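Local coordinates for protein alpha-glucosidase (Bacteroides thetaiotaomicron, PDB 5XFM) that probably hydrolyses beta-L-arabinopyranosides and alpha-galactosides as a bifunctional, calcium-containing glycoside hydrolase of family 97, at residues E24-A29 / N120-R125; Y40-N45 / I263-H268. The protein carries 1 engineered substitution. All coordinates share one frame; numbering follows the deposited sequence.

Contact 1 of 2, residues E24-A29 / N120-R125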
loop_
_atom_site.group_PDB
_atom_site.type_symbol
_atom_site.label_atom_id
_atom_site.label_comp_id
_atom_site.label_asym_id
_atom_site.label_seq_id
_atom_site.Cartn_x
_atom_site.Cartn_y
_atom_site.Cartn_z
ATOM N N GLU A 24 26.706 -4.294 7.489
ATOM C CA GLU A 24 27.318 -5.387 6.729
ATOM C C GLU A 24 26.608 -6.741 6.819
ATOM O O GLU A 24 27.109 -7.732 6.289
ATOM C CB GLU A 24 28.779 -5.556 7.162
ATOM C CG GLU A 24 29.653 -4.355 6.852
ATOM C CD GLU A 24 31.099 -4.569 7.250
ATOM O OE1 GLU A 24 31.624 -5.677 7.008
ATOM O OE2 GLU A 24 31.714 -3.621 7.784
ATOM N N LYS A 25 25.424 -6.783 7.423
ATOM C CA LYS A 25 24.662 -8.036 7.492
ATOM C C LYS A 25 24.083 -8.391 6.133
ATOM O O LYS A 25 24.080 -9.551 5.726
ATOM C CB LYS A 25 23.532 -7.943 8.522
ATOM C CG LYS A 25 24.001 -7.797 9.954
ATOM C CD LYS A 25 22.849 -7.930 10.938
ATOM C CE LYS A 25 23.155 -7.188 12.231
ATOM N NZ LYS A 25 22.079 -7.334 13.249
ATOM N N LEU A 26 23.584 -7.379 5.441
ATOM C CA LEU A 26 23.018 -7.564 4.121
ATOM C C LEU A 26 24.129 -7.396 3.090
ATOM O O LEU A 26 24.836 -6.386 3.090
ATOM C CB LEU A 26 21.878 -6.566 3.894
ATOM C CG LEU A 26 20.803 -6.787 2.823
ATOM C CD1 LEU A 26 19.891 -5.568 2.777
ATOM C CD2 LEU A 26 21.358 -7.096 1.441
ATOM N N GLN A 27 24.303 -8.393 2.228
ATOM C CA GLN A 27 25.319 -8.314 1.184
ATOM C C GLN A 27 24.741 -8.653 -0.188
ATOM O O GLN A 27 23.963 -9.591 -0.333
ATOM C CB GLN A 27 26.507 -9.226 1.512
ATOM C CG GLN A 27 27.206 -8.847 2.815
ATOM C CD GLN A 27 28.479 -9.634 3.066
ATOM O OE1 GLN A 27 29.038 -10.245 2.154
ATOM N NE2 GLN A 27 28.958 -9.599 4.307
ATOM N N LEU A 28 25.111 -7.858 -1.184
ATOM C CA LEU A 28 24.664 -8.063 -2.555
ATOM C C LEU A 28 25.882 -8.246 -3.456
ATOM O O LEU A 28 26.807 -7.437 -3.424
ATOM C CB LEU A 28 23.813 -6.876 -3.028
ATOM C CG LEU A 28 23.232 -6.943 -4.445
ATOM C CD1 LEU A 28 21.856 -6.324 -4.464
ATOM C CD2 LEU A 28 24.120 -6.259 -5.473
ATOM N N ALA A 29 25.873 -9.295 -4.269
ATOM C CA ALA A 29 27.004 -9.575 -5.146
ATOM C C ALA A 29 26.594 -9.505 -6.609
ATOM O O ALA A 29 25.496 -9.920 -6.972
ATOM C CB ALA A 29 27.595 -10.929 -4.825
ATOM N N ASN A 120 18.619 -3.240 5.835
ATOM C CA ASN A 120 17.715 -4.336 5.498
ATOM C C ASN A 120 16.987 -4.150 4.176
ATOM O O ASN A 120 15.973 -4.798 3.936
ATOM C CB ASN A 120 16.685 -4.533 6.606
ATOM C CG ASN A 120 17.292 -5.107 7.868
ATOM O OD1 ASN A 120 17.568 -6.305 7.944
ATOM N ND2 ASN A 120 17.493 -4.259 8.869
ATOM N N ASP A 121 17.477 -3.250 3.329
ATOM C CA ASP A 121 16.824 -3.024 2.045
ATOM C C ASP A 121 17.800 -2.816 0.896
ATOM O O ASP A 121 18.851 -2.191 1.042
ATOM C CB ASP A 121 15.885 -1.818 2.128
ATOM C CG ASP A 121 14.870 -1.948 3.241
ATOM O OD1 ASP A 121 15.197 -1.571 4.387
ATOM O OD2 ASP A 121 13.749 -2.431 2.973
ATOM N N VAL A 122 17.425 -3.352 -0.254
ATOM C CA VAL A 122 18.122 -3.111 -1.502
ATOM C C VAL A 122 17.177 -2.403 -2.466
ATOM O O VAL A 122 16.062 -2.853 -2.673
ATOM C CB VAL A 122 18.613 -4.416 -2.139
ATOM C CG1 VAL A 122 19.216 -4.139 -3.507
ATOM C CG2 VAL A 122 19.616 -5.116 -1.226
ATOM N N ALA A 123 17.596 -1.278 -3.024
ATOM C CA ALA A 123 16.812 -0.644 -4.080
ATOM C C ALA A 123 17.690 -0.528 -5.306
ATOM O O ALA A 123 18.789 -0.018 -5.214
ATOM C CB ALA A 123 16.308 0.719 -3.651
ATOM N N PHE A 124 17.252 -1.018 -6.455
ATOM C CA PHE A 124 18.138 -0.899 -7.603
ATOM C C PHE A 124 17.407 -0.513 -8.866
ATOM O O PHE A 124 16.230 -0.809 -9.025
ATOM C CB PHE A 124 18.947 -2.191 -7.818
ATOM C CG PHE A 124 18.163 -3.338 -8.388
ATOM C CD1 PHE A 124 17.500 -4.221 -7.554
ATOM C CD2 PHE A 124 18.136 -3.568 -9.756
ATOM C CE1 PHE A 124 16.800 -5.284 -8.070
ATOM C CE2 PHE A 124 17.429 -4.633 -10.278
ATOM C CZ PHE A 124 16.760 -5.490 -9.431
ATOM N N ARG A 125 18.101 0.198 -9.746
ATOM C CA ARG A 125 17.468 0.627 -10.987
ATOM C C ARG A 125 18.467 0.692 -12.124
ATOM O O ARG A 125 19.679 0.643 -11.907
ATOM C CB ARG A 125 16.785 1.988 -10.812
ATOM C CG ARG A 125 17.739 3.154 -10.622
ATOM C CD ARG A 125 17.034 4.485 -10.861
ATOM N NE ARG A 125 17.888 5.606 -10.486
ATOM C CZ ARG A 125 17.476 6.866 -10.377
ATOM N NH1 ARG A 125 16.206 7.186 -10.604
ATOM N NH2 ARG A 125 18.340 7.808 -10.027
#
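Asp121, whose backbone N lies 3.4 Å from Leu26 CD1, turns its carboxylate the other way, and there OD2 is gripped by two hydroxyls, Thr275 OG1 and Thr264 OG1. Two bonds on one oxygen settle a buried, probably charged group on the side of its strand away from segment 24-29, while the side chains that meet across the contact are apolar. Here Val122 reaches across with its two methyls divided between two leucines. Its CG1, anti to the backbone N (chi1 174°), meets Leu28 CD1 at 3.6 Å. The other methyl, CG2, packs on Leu26 CD2 at 3.8 Å, so the valine straddles successive inward-facing residues of the opposite strand. Both leucine side chains run slantwise to it. Leu26 divides its own branches too: CD2 goes to the valine, while CD1 rests on the main chain, 3.5 Å from Asn120 C. No hydrogen bond joins the segments, and the 198 Å² they bury is van der Waals packing. On the outward side of segment 24-29, Gln27 NE2 donates to Glu24 O at 3.3 Å in a nearly straight bond (168°), tying the start of the strand to the turn before it. The arrangement is that of facing layers in a beta-sandwich: the short strand axes pass 8.6 Å apart at 31°. Strand 26-31 is bordered by strands 17-20 and 39-44 in one sheet, strand 121-128 by 110-117 and 256-266 in the other, and Val117 and Phe115 of strand 110-117 extend the same apolar layer beside Leu26 and Leu28.

Contact 2 of 2, residues Y40-N45 / I263-H268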
loop_
_atom_site.group_PDB
_atom_site.type_symbol
_atom_site.label_atom_id
_atom_site.label_comp_id
_atom_site.label_asym_id
_atom_site.label_seq_id
_atom_site.Cartn_x
_atom_site.Cartn_y
_atom_site.Cartn_z
ATOM N N TYR A 40 22.637 -11.005 -10.096
ATOM C CA TYR A 40 23.046 -10.589 -8.762
ATOM C C TYR A 40 22.586 -11.646 -7.770
ATOM O O TYR A 40 21.767 -12.494 -8.108
ATOM C CB TYR A 40 22.460 -9.219 -8.410
ATOM C CG TYR A 40 20.966 -9.243 -8.183
ATOM C CD1 TYR A 40 20.089 -9.283 -9.258
ATOM C CD2 TYR A 40 20.432 -9.214 -6.900
ATOM C CE1 TYR A 40 18.724 -9.305 -9.068
ATOM C CE2 TYR A 40 19.066 -9.235 -6.700
ATOM C CZ TYR A 40 18.219 -9.282 -7.788
ATOM O OH TYR A 40 16.860 -9.308 -7.605
ATOM N N SER A 41 23.134 -11.622 -6.562
ATOM C CA SER A 41 22.648 -12.501 -5.501
ATOM C C SER A 41 22.654 -11.756 -4.172
ATOM O O SER A 41 23.388 -10.783 -4.000
ATOM C CB SER A 41 23.489 -13.773 -5.399
ATOM O OG SER A 41 24.788 -13.482 -4.923
ATOM N N VAL A 42 21.812 -12.197 -3.245
ATOM C CA VAL A 42 21.659 -11.516 -1.967
ATOM C C VAL A 42 21.777 -12.456 -0.780
ATOM O O VAL A 42 21.155 -13.518 -0.742
ATOM C CB VAL A 42 20.300 -10.782 -1.885
ATOM C CG1 VAL A 42 20.101 -10.154 -0.507
ATOM C CG2 VAL A 42 20.201 -9.734 -2.981
ATOM N N SER A 43 22.579 -12.053 0.197
ATOM C CA SER A 43 22.721 -12.810 1.431
ATOM C C SER A 43 22.438 -11.935 2.648
ATOM O O SER A 43 22.614 -10.715 2.597
ATOM C CB SER A 43 24.125 -13.412 1.513
ATOM O OG SER A 43 25.052 -12.476 2.037
ATOM N N TYR A 44 21.994 -12.559 3.735
ATOM C CA TYR A 44 21.786 -11.860 4.998
ATOM C C TYR A 44 22.309 -12.714 6.141
ATOM O O TYR A 44 21.898 -13.863 6.288
ATOM C CB TYR A 44 20.306 -11.534 5.219
ATOM C CG TYR A 44 20.092 -10.563 6.359
ATOM C CD1 TYR A 44 19.921 -11.012 7.663
ATOM C CD2 TYR A 44 20.091 -9.192 6.132
ATOM C CE1 TYR A 44 19.741 -10.121 8.708
ATOM C CE2 TYR A 44 19.913 -8.301 7.163
ATOM C CZ TYR A 44 19.739 -8.765 8.448
ATOM O OH TYR A 44 19.564 -7.858 9.472
ATOM N N ASN A 45 23.187 -12.135 6.962
ATOM C CA ASN A 45 23.946 -12.883 7.973
ATOM C C ASN A 45 24.559 -14.182 7.458
ATOM O O ASN A 45 24.606 -15.181 8.175
ATOM C CB ASN A 45 23.065 -13.191 9.188
ATOM C CG ASN A 45 22.963 -12.022 10.143
ATOM O OD1 ASN A 45 23.829 -11.146 10.166
ATOM N ND2 ASN A 45 21.902 -12.000 10.941
ATOM N N ILE A 263 14.001 -4.817 -2.539
ATOM C CA ILE A 263 14.118 -6.066 -1.806
ATOM C C ILE A 263 14.320 -5.796 -0.316
ATOM O O ILE A 263 15.380 -5.334 0.097
ATOM C CB ILE A 263 15.297 -6.908 -2.312
ATOM C CG1 ILE A 263 15.289 -6.993 -3.839
ATOM C CG2 ILE A 263 15.281 -8.292 -1.676
ATOM C CD1 ILE A 263 16.544 -7.631 -4.416
ATOM N N THR A 264 13.298 -6.060 0.486
ATOM C CA THR A 264 13.410 -5.887 1.927
ATOM C C THR A 264 13.718 -7.241 2.547
ATOM O O THR A 264 12.916 -8.159 2.466
ATOM C CB THR A 264 12.115 -5.314 2.528
ATOM O OG1 THR A 264 11.835 -4.046 1.927
ATOM C CG2 THR A 264 12.238 -5.150 4.037
ATOM N N VAL A 265 14.883 -7.383 3.152
ATOM C CA VAL A 265 15.329 -8.708 3.572
ATOM C C VAL A 265 15.750 -8.680 5.038
ATOM O O VAL A 265 16.315 -7.695 5.506
ATOM C CB VAL A 265 16.466 -9.221 2.657
ATOM C CG1 VAL A 265 17.407 -8.094 2.305
ATOM C CG2 VAL A 265 17.214 -10.403 3.289
ATOM N N GLY A 266 15.453 -9.750 5.771
ATOM C CA GLY A 266 15.921 -9.847 7.143
ATOM C C GLY A 266 15.856 -11.259 7.679
ATOM O O GLY A 266 15.356 -12.150 7.008
ATOM N N ASP A 267 16.386 -11.476 8.877
ATOM C CA ASP A 267 16.242 -12.772 9.518
ATOM C C ASP A 267 14.973 -12.792 10.359
ATOM O O ASP A 267 14.593 -13.829 10.895
ATOM C CB ASP A 267 17.459 -13.093 10.393
ATOM C CG ASP A 267 17.763 -11.992 11.397
ATOM O OD1 ASP A 267 17.142 -10.906 11.308
ATOM O OD2 ASP A 267 18.595 -12.228 12.300
ATOM N N HIS A 268 14.324 -11.636 10.461
ATOM C CA HIS A 268 13.072 -11.494 11.201
ATOM C C HIS A 268 12.039 -10.665 10.438
ATOM O O HIS A 268 12.341 -10.063 9.410
ATOM C CB HIS A 268 13.327 -10.863 12.575
ATOM C CG HIS A 268 14.202 -11.688 13.467
ATOM N ND1 HIS A 268 15.397 -11.225 13.976
ATOM C CD2 HIS A 268 14.047 -12.943 13.952
ATOM C CE1 HIS A 268 15.946 -12.164 14.726
ATOM N NE2 HIS A 268 15.147 -13.217 14.727
#
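In the N-terminal beta-sandwich, strands 39-44 and 256-266 face each other from different sheets, and Tyr44 lays its ring on the main chain of Gly266. Gly266, which has no side chain, meets the ring through its CA, 4.0 Å from the ring centroid and only 5° off the ring normal, a CH-pi contact over the middle of the face. With CG anti to the backbone N (chi1 -168°), the Tyr44 ring is set on the side of its strand where Gly266 lies. At the base of the same side chain, CB touches Val265 CG2 at 3.8 Å. Further along the ring, CE1 comes to 3.6 Å from Asp267 N. The pairing of two sheets is as in galactose-mutarotase-like domains, and the short axes of these strands pass 7.6 Å apart, so side chains rather than backbone bonds fill the gap. Deeper in, Tyr40 and Ile263 meet tip to tip: Ile263 CD1 lies 3.6 Å from Tyr40 OH and nearly as close to CE2. The buried hydroxyl is satisfied by Gly145 O. Val42 lies between the two tyrosines on its strand and makes looser contacts, with CG1 4.4 Å from Val265 CG1. At the solvent-facing end Asn45 ND2 approaches Asp267 OD2 at 3.6 Å, a polar approach without a hydrogen bond, the amide and carboxylate planes being 77° apart.

In the fold
Contacts 1 and 2 are two crossings of the same sandwich, their centres about 7 Å apart. In one sheet strands 26-31 and 39-44 are antiparallel neighbours; in the other so are 121-128 and 256-266, joined by a probable hydrogen bond from Ile263 N to Val122 O (2.9 Å). The two contacts also merge in the interior: Leu26 CD1 packs on Val265 CG1 at 3.6 Å, joining strand 26-31 of contact 1 to strand 256-266 of contact 2, and the rings of Phe124 and Tyr40 meet with planes about 55° apart. Both contacts are packing between the two sheets. The calcium ligands, Glu174, Glu452 and Glu458, lie in neither.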